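Local structure of putative silent information regulator 2,Putative silent information regulator 2 (Leishmania infantum, 5OL0) at residues Val46-Pro51 with Gln103-His108; Asn96-His101 with Glu169-Thr174; His109-Leu114 with Gly118-Cys123; Gly130-Ala135 with Glu140-Ala145; Asn289-Ala294 with Glu301-Arg306. The protein probably acts as an NAD-dependent protein deacetylase of the sirtuin family, removing acetyl groups from lysine side chains and regulating gene expression. All coordinates share one frame; numbering follows the deposited sequence.

Contact 1 of 5, residues Val46-Pro51 with Gln103-His108; sequences VAAGIP and QPTAVH
T105 meets A47 and A48 through a single methyl group, and its side chain divides into an apolar branch across the contact and a polar branch that caps its own helix. CB, with chi1 at 76°, places OG1 between the backbone N and the carbonyl carbon and leaves CG2 beside the N, directed at the turn of V46-P51. T105 CG2 lies 3.6 Å from A48 N and 3.8 Å from A48 CB, and also reaches A47 CB at 4.1 Å. OG1 takes a weak bond from V107 N (3.2 Å, 121°), the capping bond of an N-cap residue, and is also hydrogen-bonded to A44 O of the loop leading into V46-P51; Q287 NE2 adds another weak bond. A48 CB reaches further along the segment to Q103 O, 3.5 Å away. Between A48 O and Q103 N the link runs through water, which donates to the former (2.8 Å) and accepts from the latter (2.9 Å). A48 lies close to D129, and the side chains of T105 and C286 are about 7 Å apart; both outer residues probably bind NAD. This is consistent with the sirtuin Rossmann fold, where the loop following strand 36-40 meets the N-terminus of helix 106-116 beside the cofactor pocket.

Contact 2 of 5, residues Asn96-His101 with Glu169-Thr174; sequences NLWPGH and EAMSGT
W98 and M171 are brought together by their torsions. The indole leaves its backbone with CG beside the N (chi1 -47°), which sends the ring toward helix 163-171. M171 starts in the same sense, but its chain then bends at both chi2 and chi3, folding the thioether back so that sulfur rather than the end methyl faces the indole nitrogen. W98 NE1 gives a weak, bent hydrogen bond to M171 SD, 3.7 Å long with an angle of 142° at the hydrogen. The same sulfur stands 4.7 Å from the centroid of the five-membered ring and 66° off its normal, an oblique approach in which the two side chains slide past each other in opposite directions. Further along the indole, W98 CZ2 packs on A170 CB at 4.2 Å. Two more rings, Y167 and F149, meet W98 edge-to-face, so the indole belongs to a small aromatic cluster. The helix carrying M171 ends just here in a Schellman motif: T174 N bonds to E169 O (2.8 Å) and G173 N to A170 O (3.2 Å), with G173 at positive phi. On the other side, W98 opens a type II turn that closes at H101. The arrangement is a Met-aromatic contact, joining the loop after helix 85-95 to the helix that lies in sequence between the two cysteine pairs of the zinc site.

Contact 3 of 5, residues His109-Leu114 with Gly118-Cys123; sequences HFIRLL and GRLLRC
I111 fits between L120 and C123, and L114, one turn further along helix 106-116, lies against L120 where the helix gives way to strand 120-125, an alpha-to-beta connection of the Rossmann fold. One bump is I111 CG2. It sits in the hollow between two strand side chains, 4.0 Å from L120 CD2 and 4.1 Å from C123 SG. I111 CD1 extends past this point and touches the same sulfur at 4.0 Å. C123 points SG away from its own backbone N (chi1 176°), which turns the sulfur to the tip of the isoleucine. L120 answers from the strand: its branched end leans over the helix so that CD2 also approaches I111 O, at 4.1 Å, while nearer the backbone L120 CB lies against L114 CB at 4.3 Å. V38 and V40 of the neighbouring strand 36-40 take up the I111 side chain from beyond, and on the helix L114 CG rides over one face of the F110 ring, 4.0 Å above its plane and offset toward the rim. The tight reversal that allows this fit is a Schellman motif with G118 at positive phi. R119 carries its long chain away, its NH1 bonded to V33 O, but its amide turns inward: R119 N donates to L114 O over 3.0 Å, with an angle of 162° at the hydrogen and the donor tilted 24° from the carbonyl plane.

Contact 4 of 5, residues Gly130-Ala135 with Glu140-Ala145; sequences GLEKAA and ELLVEA
L142 drives its forked end against E132 and K133, packing the short helix 131-134 on strand 142-144 within a beta-alpha-beta unit that begins at strand 120-125. One prong, L142 CD1, rests 3.6 Å from E132 CB; the other, CD2, comes 3.8 Å from K133 N and meets K133 CB. L142 and E132 cross at about a right angle, so the leucine fork lies across the base of the glutamate instead of running along it. E132 is bent at chi2 (84°), which swings its carboxylate away from the leucine. There a water ties the two segments together: it donates to E132 OE1 (2.7 Å) and to E144 OE2 (2.9 Å) and accepts from K133 N (2.9 Å). The carboxylate oxygens E132 OE1 and E144 OE2 are 5.0 Å apart, and the shared donor probably eases their repulsion. In the next shell T125 OG1 holds E132 OE2 and D129 OD1 takes the amide of L131, while E144, centre of an inverse gamma turn, directs its extended side chain back to the helix start. D129 is a probable NAD-binding residue, which places the helix start beside the cofactor site. At that N-cap, E144 OE2 lies 3.7 Å from G130 CA.

Contact 5 of 5, residues Asn289-Ala294 with Glu301-Arg306; sequences NVVTLA and EALAKR
V291, A294 and L303 make this contact with methyl groups alone; no ring or other flat group takes part. Rings of helix 106-116 border the contact: H109 packs on L303, and F110 on V290 and A294. The three residues pack helix 286-296 against helix 300-308, consecutive helices that follow strand 279-282, the last strand of the parallel Rossmann-type sheet, and are joined by a very short loop. V291 and A294 stand three residues apart, one turn along their helix, and L303 inserts one branch of its fork toward both. L303 places CG away from its backbone N (chi1 -176°), which reaches the fork out from its helix toward the other. V291 meets it with CG2, the methyl beside its backbone N, and the two side chains cross at about a right angle. A294, whose CB points at the neighbouring helix, is small, consistent with the close approach of 7.4 Å between A294 CA and L303 CA. This is plain apolar packing, without a polar bond between the segments. All of it converges on L303 CD2, which lies 3.7 Å from A294 CB and 4.0 Å from V291 CG2.

How the contacts relate
Helix 106-116 runs through contacts 1 and 3 and packs on contacts 4 and 5: H108 CE1 lies 3.5 Å from L131 CB, and V107 CG2 3.8 Å from V290 CG2. Contacts 3 and 4 share the parallel sheet, where C123 N and L141 O, and C123 O and V143 N, both stand at 2.8 Å. Around the probable NAD site, the side chain of D129 lies about 6 Å from that of A48 in contact 1 and about 4 Å from that of E132 in contact 4. Contact 2 stands apart, its centre about 19 Å from that of contact 1 and about 32 Å from that of contact 5, although its first segment is separated from Q103-H108 by F102 alone.

Contact 1 of 5, residues Val46-Pro51 with Gln103-His108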
# COMPACT_ATOMS: atom_id res chain seq x y z
N VAL A 46 -1.31 8.15 -6.09
CA VAL A 46 -1.51 8.94 -7.33
C VAL A 46 -1.40 10.42 -7.09
O VAL A 46 -0.65 11.12 -7.79
CB VAL A 46 -2.92 8.68 -7.93
CG1 VAL A 46 -3.21 9.55 -9.18
CG2 VAL A 46 -3.06 7.22 -8.26
N ALA A 47 -2.09 10.92 -6.07
CA ALA A 47 -2.03 12.34 -5.75
C ALA A 47 -0.59 12.81 -5.37
O ALA A 47 -0.30 13.96 -5.42
CB ALA A 47 -3.03 12.73 -4.67
N ALA A 48 0.33 11.93 -5.04
CA ALA A 48 1.68 12.37 -4.81
C ALA A 48 2.47 12.59 -6.10
O ALA A 48 3.58 13.12 -6.04
CB ALA A 48 2.41 11.42 -3.91
N GLY A 49 1.92 12.15 -7.23
CA GLY A 49 2.60 12.28 -8.53
C GLY A 49 3.31 11.03 -8.88
O GLY A 49 4.20 11.06 -9.67
N ILE A 50 2.96 9.89 -8.32
CA ILE A 50 3.71 8.68 -8.65
C ILE A 50 3.35 8.25 -10.09
O ILE A 50 2.19 8.25 -10.40
CB ILE A 50 3.52 7.64 -7.57
CG1 ILE A 50 4.22 8.24 -6.32
CG2 ILE A 50 4.12 6.28 -7.97
CD1 ILE A 50 4.26 7.34 -5.13
N PRO A 51 4.37 8.04 -10.97
CA PRO A 51 4.17 7.53 -12.35
C PRO A 51 3.40 6.20 -12.40
O PRO A 51 3.92 5.18 -11.91
CB PRO A 51 5.62 7.31 -12.88
CG PRO A 51 6.50 8.19 -12.05
CD PRO A 51 5.82 8.33 -10.71
N GLN A 103 6.17 13.19 -1.59
CA GLN A 103 5.69 13.57 -0.27
C GLN A 103 4.33 12.91 0.06
O GLN A 103 3.55 12.66 -0.82
CB GLN A 103 5.46 15.07 -0.26
CG GLN A 103 6.65 15.96 -0.61
CD GLN A 103 6.20 17.41 -0.65
OE1 GLN A 103 6.47 18.16 0.27
NE2 GLN A 103 5.42 17.80 -1.68
N PRO A 104 4.03 12.76 1.33
CA PRO A 104 2.77 12.12 1.69
C PRO A 104 1.56 12.89 1.27
O PRO A 104 1.58 14.09 1.25
CB PRO A 104 2.80 12.05 3.22
CG PRO A 104 4.19 12.34 3.62
CD PRO A 104 4.90 13.00 2.50
N THR A 105 0.50 12.15 0.99
CA THR A 105 -0.81 12.66 0.61
C THR A 105 -1.71 12.83 1.86
O THR A 105 -1.34 12.46 2.98
CB THR A 105 -1.53 11.76 -0.41
OG1 THR A 105 -2.05 10.58 0.23
CG2 THR A 105 -0.64 11.40 -1.62
N ALA A 106 -2.89 13.38 1.63
CA ALA A 106 -3.92 13.48 2.64
C ALA A 106 -4.26 12.10 3.25
O ALA A 106 -4.36 11.97 4.46
CB ALA A 106 -5.16 14.13 2.04
N VAL A 107 -4.34 11.05 2.44
CA VAL A 107 -4.57 9.70 2.99
C VAL A 107 -3.46 9.35 4.01
O VAL A 107 -3.73 8.84 5.09
CB VAL A 107 -4.59 8.66 1.84
CG1 VAL A 107 -4.43 7.25 2.37
CG2 VAL A 107 -5.88 8.76 1.02
N HIS A 108 -2.21 9.55 3.60
CA HIS A 108 -1.08 9.19 4.45
C HIS A 108 -1.04 9.94 5.82
O HIS A 108 -0.76 9.35 6.94
CB HIS A 108 0.24 9.37 3.67
CG HIS A 108 0.34 8.56 2.40
ND1 HIS A 108 0.68 7.22 2.40
CD2 HIS A 108 0.16 8.90 1.11
CE1 HIS A 108 0.69 6.78 1.16
NE2 HIS A 108 0.39 7.77 0.35
O HOH W 1 5.00 14.28 -3.98

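Contact 2 of 5, residues Asn96-His101 with Glu169-Thr174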
# COMPACT_ATOMS: atom_id res chain seq x y z
N ASN A 96 11.54 6.95 -9.38
CA ASN A 96 11.94 7.96 -8.38
C ASN A 96 11.43 7.66 -6.97
O ASN A 96 11.02 8.55 -6.27
CB ASN A 96 11.49 9.38 -8.85
CG ASN A 96 12.57 10.08 -9.61
OD1 ASN A 96 13.74 9.99 -9.24
ND2 ASN A 96 12.19 10.77 -10.68
N LEU A 97 11.42 6.38 -6.61
CA LEU A 97 10.83 5.95 -5.35
C LEU A 97 11.78 6.03 -4.16
O LEU A 97 11.42 5.62 -3.08
CB LEU A 97 10.30 4.51 -5.48
CG LEU A 97 9.12 4.47 -6.45
CD1 LEU A 97 8.68 3.03 -6.72
CD2 LEU A 97 7.97 5.27 -5.96
N TRP A 98 12.99 6.55 -4.39
CA TRP A 98 14.02 6.71 -3.35
C TRP A 98 13.42 7.63 -2.33
O TRP A 98 12.81 8.63 -2.72
CB TRP A 98 15.31 7.36 -3.92
CG TRP A 98 15.73 6.73 -5.18
CD1 TRP A 98 15.55 7.24 -6.44
CD2 TRP A 98 16.28 5.40 -5.36
NE1 TRP A 98 16.03 6.38 -7.35
CE2 TRP A 98 16.42 5.21 -6.75
CE3 TRP A 98 16.68 4.38 -4.48
CZ2 TRP A 98 16.98 4.05 -7.31
CZ3 TRP A 98 17.24 3.21 -5.02
CH2 TRP A 98 17.37 3.05 -6.43
N PRO A 99 13.55 7.32 -1.02
CA PRO A 99 12.90 8.21 -0.03
C PRO A 99 13.43 9.64 -0.08
O PRO A 99 14.63 9.87 -0.28
CB PRO A 99 13.25 7.57 1.34
CG PRO A 99 14.35 6.60 1.06
CD PRO A 99 14.12 6.13 -0.35
N GLY A 100 12.50 10.57 0.03
CA GLY A 100 12.81 11.96 0.11
C GLY A 100 12.39 12.71 -1.14
O GLY A 100 12.51 13.95 -1.14
N HIS A 101 11.97 12.01 -2.20
CA HIS A 101 11.38 12.73 -3.38
C HIS A 101 9.86 12.99 -3.28
O HIS A 101 9.41 14.12 -3.14
CB HIS A 101 11.71 12.00 -4.68
CG HIS A 101 11.09 12.62 -5.88
ND1 HIS A 101 11.44 13.87 -6.35
CD2 HIS A 101 10.09 12.19 -6.70
CE1 HIS A 101 10.72 14.17 -7.42
NE2 HIS A 101 9.88 13.18 -7.64
N GLU A 169 24.59 3.73 -8.33
CA GLU A 169 24.78 2.77 -9.43
C GLU A 169 23.57 2.71 -10.36
O GLU A 169 23.68 2.88 -11.58
CB GLU A 169 25.17 1.42 -8.89
CG GLU A 169 26.64 1.37 -8.54
CD GLU A 169 27.05 0.10 -7.81
OE1 GLU A 169 26.22 -0.79 -7.56
OE2 GLU A 169 28.22 0.02 -7.47
N ALA A 170 22.39 2.56 -9.77
CA ALA A 170 21.18 2.47 -10.56
C ALA A 170 20.98 3.67 -11.41
O ALA A 170 20.69 3.52 -12.60
CB ALA A 170 19.93 2.19 -9.73
N MET A 171 21.12 4.87 -10.81
CA MET A 171 20.80 6.10 -11.53
C MET A 171 21.85 6.45 -12.59
O MET A 171 21.62 7.30 -13.44
CB MET A 171 20.65 7.25 -10.56
CG MET A 171 19.51 7.08 -9.60
SD MET A 171 17.92 7.15 -10.39
CE MET A 171 17.81 8.91 -10.69
N SER A 172 23.00 5.82 -12.53
CA SER A 172 23.99 6.08 -13.55
C SER A 172 24.08 4.93 -14.56
O SER A 172 25.03 4.86 -15.31
CB SER A 172 25.33 6.30 -12.87
OG SER A 172 25.72 5.17 -12.16
N GLY A 173 23.11 4.03 -14.57
CA GLY A 173 23.14 2.90 -15.52
C GLY A 173 23.86 1.62 -15.13
O GLY A 173 24.06 0.78 -15.97
N THR A 174 24.23 1.44 -13.87
CA THR A 174 24.92 0.23 -13.40
C THR A 174 24.03 -0.68 -12.51
O THR A 174 23.50 -0.23 -11.49
CB THR A 174 26.12 0.63 -12.63
OG1 THR A 174 27.00 1.30 -13.52
CG2 THR A 174 26.85 -0.59 -12.02

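Contact 3 of 5, residues His109-Leu114 with Gly118-Cys123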
# COMPACT_ATOMS: atom_id res chain seq x y z
N HIS A 109 -1.27 11.24 5.74
CA HIS A 109 -1.39 12.06 6.93
C HIS A 109 -2.59 11.62 7.78
O HIS A 109 -2.51 11.61 8.98
CB HIS A 109 -1.53 13.54 6.55
CG HIS A 109 -0.28 14.14 6.00
ND1 HIS A 109 0.91 14.10 6.69
CD2 HIS A 109 -0.02 14.76 4.83
CE1 HIS A 109 1.84 14.69 5.98
NE2 HIS A 109 1.30 15.13 4.86
N PHE A 110 -3.70 11.28 7.14
CA PHE A 110 -4.86 10.79 7.88
C PHE A 110 -4.52 9.57 8.74
O PHE A 110 -4.96 9.45 9.85
CB PHE A 110 -6.03 10.50 6.93
CG PHE A 110 -7.27 10.01 7.63
CD1 PHE A 110 -8.01 10.87 8.42
CD2 PHE A 110 -7.73 8.71 7.46
CE1 PHE A 110 -9.15 10.45 9.09
CE2 PHE A 110 -8.91 8.29 8.08
CZ PHE A 110 -9.61 9.15 8.93
N ILE A 111 -3.79 8.63 8.17
CA ILE A 111 -3.46 7.46 8.90
C ILE A 111 -2.60 7.82 10.13
O ILE A 111 -2.70 7.22 11.20
CB ILE A 111 -2.73 6.43 7.93
CG1 ILE A 111 -3.66 5.97 6.82
CG2 ILE A 111 -2.26 5.25 8.74
CD1 ILE A 111 -2.98 5.17 5.72
N ARG A 112 -1.65 8.73 9.93
CA ARG A 112 -0.92 9.24 11.03
C ARG A 112 -1.87 9.81 12.09
O ARG A 112 -1.66 9.58 13.30
CB ARG A 112 0.04 10.30 10.55
CG ARG A 112 0.67 11.19 11.61
CD ARG A 112 1.50 10.38 12.55
NE ARG A 112 2.12 11.19 13.61
CZ ARG A 112 3.15 12.05 13.46
NH1 ARG A 112 3.65 12.67 14.54
NH2 ARG A 112 3.70 12.35 12.28
N LEU A 113 -2.85 10.59 11.68
CA LEU A 113 -3.84 11.07 12.67
C LEU A 113 -4.55 9.94 13.39
O LEU A 113 -4.74 10.05 14.59
CB LEU A 113 -4.86 11.97 12.06
CG LEU A 113 -4.30 13.25 11.43
CD1 LEU A 113 -5.51 14.05 10.94
CD2 LEU A 113 -3.40 14.06 12.35
N LEU A 114 -4.94 8.86 12.68
CA LEU A 114 -5.59 7.77 13.39
C LEU A 114 -4.64 7.23 14.46
O LEU A 114 -5.07 6.91 15.53
CB LEU A 114 -5.99 6.62 12.47
CG LEU A 114 -7.08 6.98 11.44
CD1 LEU A 114 -7.37 5.79 10.51
CD2 LEU A 114 -8.36 7.44 12.16
N GLY A 118 -5.00 7.11 18.85
CA GLY A 118 -5.08 5.81 19.46
C GLY A 118 -6.13 4.89 18.80
O GLY A 118 -6.69 4.03 19.49
N ARG A 119 -6.42 5.09 17.49
CA ARG A 119 -7.40 4.22 16.78
C ARG A 119 -6.79 3.26 15.72
O ARG A 119 -7.54 2.47 15.12
CB ARG A 119 -8.48 5.07 16.15
CG ARG A 119 -9.32 5.81 17.20
CD ARG A 119 -10.38 6.62 16.49
NE ARG A 119 -11.11 7.53 17.34
CZ ARG A 119 -12.06 7.22 18.23
NH1 ARG A 119 -12.43 5.95 18.51
NH2 ARG A 119 -12.65 8.21 18.90
N LEU A 120 -5.47 3.26 15.55
CA LEU A 120 -4.87 2.46 14.50
C LEU A 120 -4.40 1.20 15.07
O LEU A 120 -3.50 1.22 15.85
CB LEU A 120 -3.74 3.20 13.85
CG LEU A 120 -3.07 2.56 12.61
CD1 LEU A 120 -4.02 2.56 11.41
CD2 LEU A 120 -1.86 3.39 12.28
N LEU A 121 -4.98 0.07 14.66
CA LEU A 121 -4.43 -1.23 14.99
C LEU A 121 -3.16 -1.53 14.15
O LEU A 121 -2.14 -2.00 14.65
CB LEU A 121 -5.48 -2.26 14.75
CG LEU A 121 -5.14 -3.73 14.94
CD1 LEU A 121 -4.81 -4.09 16.40
CD2 LEU A 121 -6.36 -4.49 14.40
N ARG A 122 -3.24 -1.29 12.85
CA ARG A 122 -2.07 -1.54 12.00
C ARG A 122 -2.36 -0.90 10.68
O ARG A 122 -3.51 -0.83 10.26
CB ARG A 122 -1.86 -3.05 11.80
CG ARG A 122 -0.41 -3.47 11.55
CD ARG A 122 0.33 -3.46 12.90
NE ARG A 122 1.76 -3.77 12.76
CZ ARG A 122 2.28 -5.02 12.79
NH1 ARG A 122 1.51 -6.10 12.91
NH2 ARG A 122 3.58 -5.21 12.66
N CYS A 123 -1.31 -0.41 10.05
CA CYS A 123 -1.40 0.05 8.69
C CYS A 123 -0.58 -0.92 7.85
O CYS A 123 0.62 -1.12 8.12
CB CYS A 123 -0.81 1.46 8.53
SG CYS A 123 -0.82 2.00 6.79

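Contact 4 of 5, residues Gly130-Ala135 with Glu140-Ala145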
# COMPACT_ATOMS: atom_id res chain seq x y z
N GLY A 130 7.23 4.17 0.49
CA GLY A 130 7.57 4.70 1.81
C GLY A 130 6.79 5.91 2.34
O GLY A 130 7.17 6.52 3.36
N LEU A 131 5.68 6.27 1.73
CA LEU A 131 4.97 7.44 2.21
C LEU A 131 4.24 7.34 3.53
O LEU A 131 4.00 8.34 4.15
CB LEU A 131 4.03 7.98 1.14
CG LEU A 131 4.75 8.36 -0.12
CD1 LEU A 131 3.79 8.76 -1.25
CD2 LEU A 131 5.78 9.46 0.12
N GLU A 132 3.85 6.16 3.94
CA GLU A 132 3.27 5.99 5.26
C GLU A 132 4.33 6.37 6.33
O GLU A 132 4.05 7.12 7.28
CB GLU A 132 2.80 4.56 5.48
CG GLU A 132 1.70 4.07 4.51
CD GLU A 132 2.26 3.55 3.17
OE1 GLU A 132 3.53 3.51 2.94
OE2 GLU A 132 1.43 3.25 2.32
N LYS A 133 5.54 5.84 6.15
CA LYS A 133 6.72 6.14 6.98
C LYS A 133 7.05 7.64 6.90
O LYS A 133 7.31 8.29 7.91
CB LYS A 133 7.93 5.32 6.51
CG LYS A 133 9.16 5.46 7.39
CD LYS A 133 10.18 4.36 7.05
CE LYS A 133 11.33 4.37 8.04
NZ LYS A 133 12.61 4.91 7.49
N ALA A 134 6.92 8.22 5.72
CA ALA A 134 7.20 9.67 5.57
C ALA A 134 6.20 10.51 6.33
O ALA A 134 6.53 11.56 6.82
CB ALA A 134 7.21 10.05 4.09
N ALA A 135 4.96 10.02 6.47
CA ALA A 135 3.93 10.71 7.24
C ALA A 135 4.06 10.49 8.77
O ALA A 135 3.23 11.01 9.48
CB ALA A 135 2.53 10.28 6.77
N GLU A 140 6.23 0.08 14.79
CA GLU A 140 5.40 -0.96 15.35
C GLU A 140 4.02 -1.01 14.70
O GLU A 140 3.43 -2.08 14.64
CB GLU A 140 5.31 -0.87 16.91
CG GLU A 140 4.76 0.44 17.43
CD GLU A 140 5.83 1.51 17.76
OE1 GLU A 140 6.87 1.68 17.04
OE2 GLU A 140 5.58 2.24 18.75
N LEU A 141 3.54 0.11 14.17
CA LEU A 141 2.19 0.14 13.55
C LEU A 141 2.17 0.00 12.00
O LEU A 141 1.13 -0.35 11.43
CB LEU A 141 1.44 1.38 13.97
CG LEU A 141 1.13 1.48 15.47
CD1 LEU A 141 0.36 2.76 15.74
CD2 LEU A 141 0.34 0.27 15.99
N LEU A 142 3.32 0.17 11.37
CA LEU A 142 3.40 0.11 9.92
C LEU A 142 3.97 -1.23 9.44
O LEU A 142 5.00 -1.63 9.91
CB LEU A 142 4.29 1.21 9.38
CG LEU A 142 4.58 1.19 7.89
CD1 LEU A 142 3.26 1.41 7.13
CD2 LEU A 142 5.63 2.26 7.55
N VAL A 143 3.29 -1.84 8.47
CA VAL A 143 3.79 -2.98 7.73
C VAL A 143 3.90 -2.63 6.26
O VAL A 143 2.88 -2.45 5.56
CB VAL A 143 2.85 -4.14 7.94
CG1 VAL A 143 3.31 -5.38 7.14
CG2 VAL A 143 2.76 -4.44 9.45
N GLU A 144 5.15 -2.53 5.80
CA GLU A 144 5.51 -2.39 4.38
C GLU A 144 5.53 -3.76 3.83
O GLU A 144 6.59 -4.36 3.76
CB GLU A 144 6.90 -1.70 4.24
CG GLU A 144 6.77 -0.19 4.47
CD GLU A 144 8.07 0.61 4.50
OE1 GLU A 144 9.08 0.07 4.95
OE2 GLU A 144 8.06 1.81 4.12
N ALA A 145 4.37 -4.30 3.45
CA ALA A 145 4.28 -5.69 3.09
C ALA A 145 5.06 -6.13 1.84
O ALA A 145 5.36 -7.32 1.70
CB ALA A 145 2.82 -6.10 2.93
O HOH W 2 5.84 3.62 4.28

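Contact 5 of 5, residues Asn289-Ala294 with Glu301-Arg306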
# COMPACT_ATOMS: atom_id res chain seq x y z
N ASN A 289 -12.30 11.88 -0.16
CA ASN A 289 -13.09 11.12 0.78
C ASN A 289 -12.48 11.09 2.16
O ASN A 289 -13.21 11.19 3.14
CB ASN A 289 -13.33 9.70 0.29
CG ASN A 289 -14.29 9.67 -0.90
OD1 ASN A 289 -15.20 10.45 -0.95
ND2 ASN A 289 -14.06 8.77 -1.84
N VAL A 290 -11.15 11.04 2.24
CA VAL A 290 -10.49 11.02 3.55
C VAL A 290 -10.66 12.38 4.21
O VAL A 290 -10.84 12.45 5.41
CB VAL A 290 -9.04 10.60 3.40
CG1 VAL A 290 -8.19 11.00 4.54
CG2 VAL A 290 -8.97 9.09 3.22
N VAL A 291 -10.60 13.43 3.42
CA VAL A 291 -10.73 14.80 3.96
C VAL A 291 -12.14 14.93 4.57
O VAL A 291 -12.30 15.34 5.75
CB VAL A 291 -10.43 15.86 2.91
CG1 VAL A 291 -10.98 17.24 3.31
CG2 VAL A 291 -8.92 15.92 2.64
N THR A 292 -13.15 14.48 3.81
CA THR A 292 -14.53 14.49 4.34
C THR A 292 -14.67 13.67 5.59
O THR A 292 -15.28 14.12 6.52
CB THR A 292 -15.48 13.99 3.30
OG1 THR A 292 -15.29 14.76 2.15
CG2 THR A 292 -16.98 14.09 3.75
N LEU A 293 -14.13 12.45 5.59
CA LEU A 293 -14.14 11.62 6.79
C LEU A 293 -13.53 12.29 8.00
O LEU A 293 -14.09 12.27 9.14
CB LEU A 293 -13.50 10.25 6.52
CG LEU A 293 -13.41 9.25 7.63
CD1 LEU A 293 -14.78 8.98 8.26
CD2 LEU A 293 -12.79 7.96 7.07
N ALA A 294 -12.43 12.96 7.75
CA ALA A 294 -11.73 13.70 8.78
C ALA A 294 -12.61 14.80 9.38
O ALA A 294 -12.66 14.95 10.62
CB ALA A 294 -10.46 14.29 8.24
N GLU A 301 -8.97 20.11 11.43
CA GLU A 301 -7.88 21.05 11.68
C GLU A 301 -6.55 20.37 11.76
O GLU A 301 -5.61 20.88 11.25
CB GLU A 301 -8.09 21.89 12.94
CG GLU A 301 -9.21 22.91 12.79
CD GLU A 301 -8.98 23.85 11.61
OE1 GLU A 301 -7.90 24.47 11.54
OE2 GLU A 301 -9.86 23.95 10.74
N ALA A 302 -6.47 19.23 12.42
CA ALA A 302 -5.21 18.51 12.50
C ALA A 302 -4.71 18.06 11.13
O ALA A 302 -3.49 18.16 10.82
CB ALA A 302 -5.34 17.33 13.44
N LEU A 303 -5.64 17.70 10.24
CA LEU A 303 -5.28 17.25 8.90
C LEU A 303 -4.81 18.38 8.02
O LEU A 303 -3.89 18.17 7.26
CB LEU A 303 -6.45 16.53 8.18
CG LEU A 303 -6.15 15.93 6.79
CD1 LEU A 303 -5.01 14.90 6.78
CD2 LEU A 303 -7.43 15.29 6.28
N ALA A 304 -5.48 19.54 8.06
CA ALA A 304 -5.10 20.70 7.22
C ALA A 304 -3.72 21.17 7.68
O ALA A 304 -2.86 21.46 6.87
CB ALA A 304 -6.13 21.82 7.31
N LYS A 305 -3.48 21.10 8.97
CA LYS A 305 -2.20 21.46 9.51
C LYS A 305 -1.10 20.50 9.05
O LYS A 305 0.03 20.95 8.81
CB LYS A 305 -2.26 21.46 11.03
CG LYS A 305 -0.94 21.88 11.67
CD LYS A 305 -1.06 22.09 13.17
CE LYS A 305 0.28 22.54 13.74
NZ LYS A 305 0.41 22.08 15.15
N ARG A 306 -1.35 19.19 8.96
CA ARG A 306 -0.29 18.29 8.45
C ARG A 306 -0.04 18.53 6.97
O ARG A 306 1.10 18.48 6.47
CB ARG A 306 -0.64 16.83 8.63
CG ARG A 306 -0.62 16.36 10.04
CD ARG A 306 0.78 16.16 10.54
NE ARG A 306 0.79 16.24 11.99
CZ ARG A 306 0.30 15.33 12.83
NH1 ARG A 306 -0.25 14.19 12.40
NH2 ARG A 306 0.37 15.54 14.15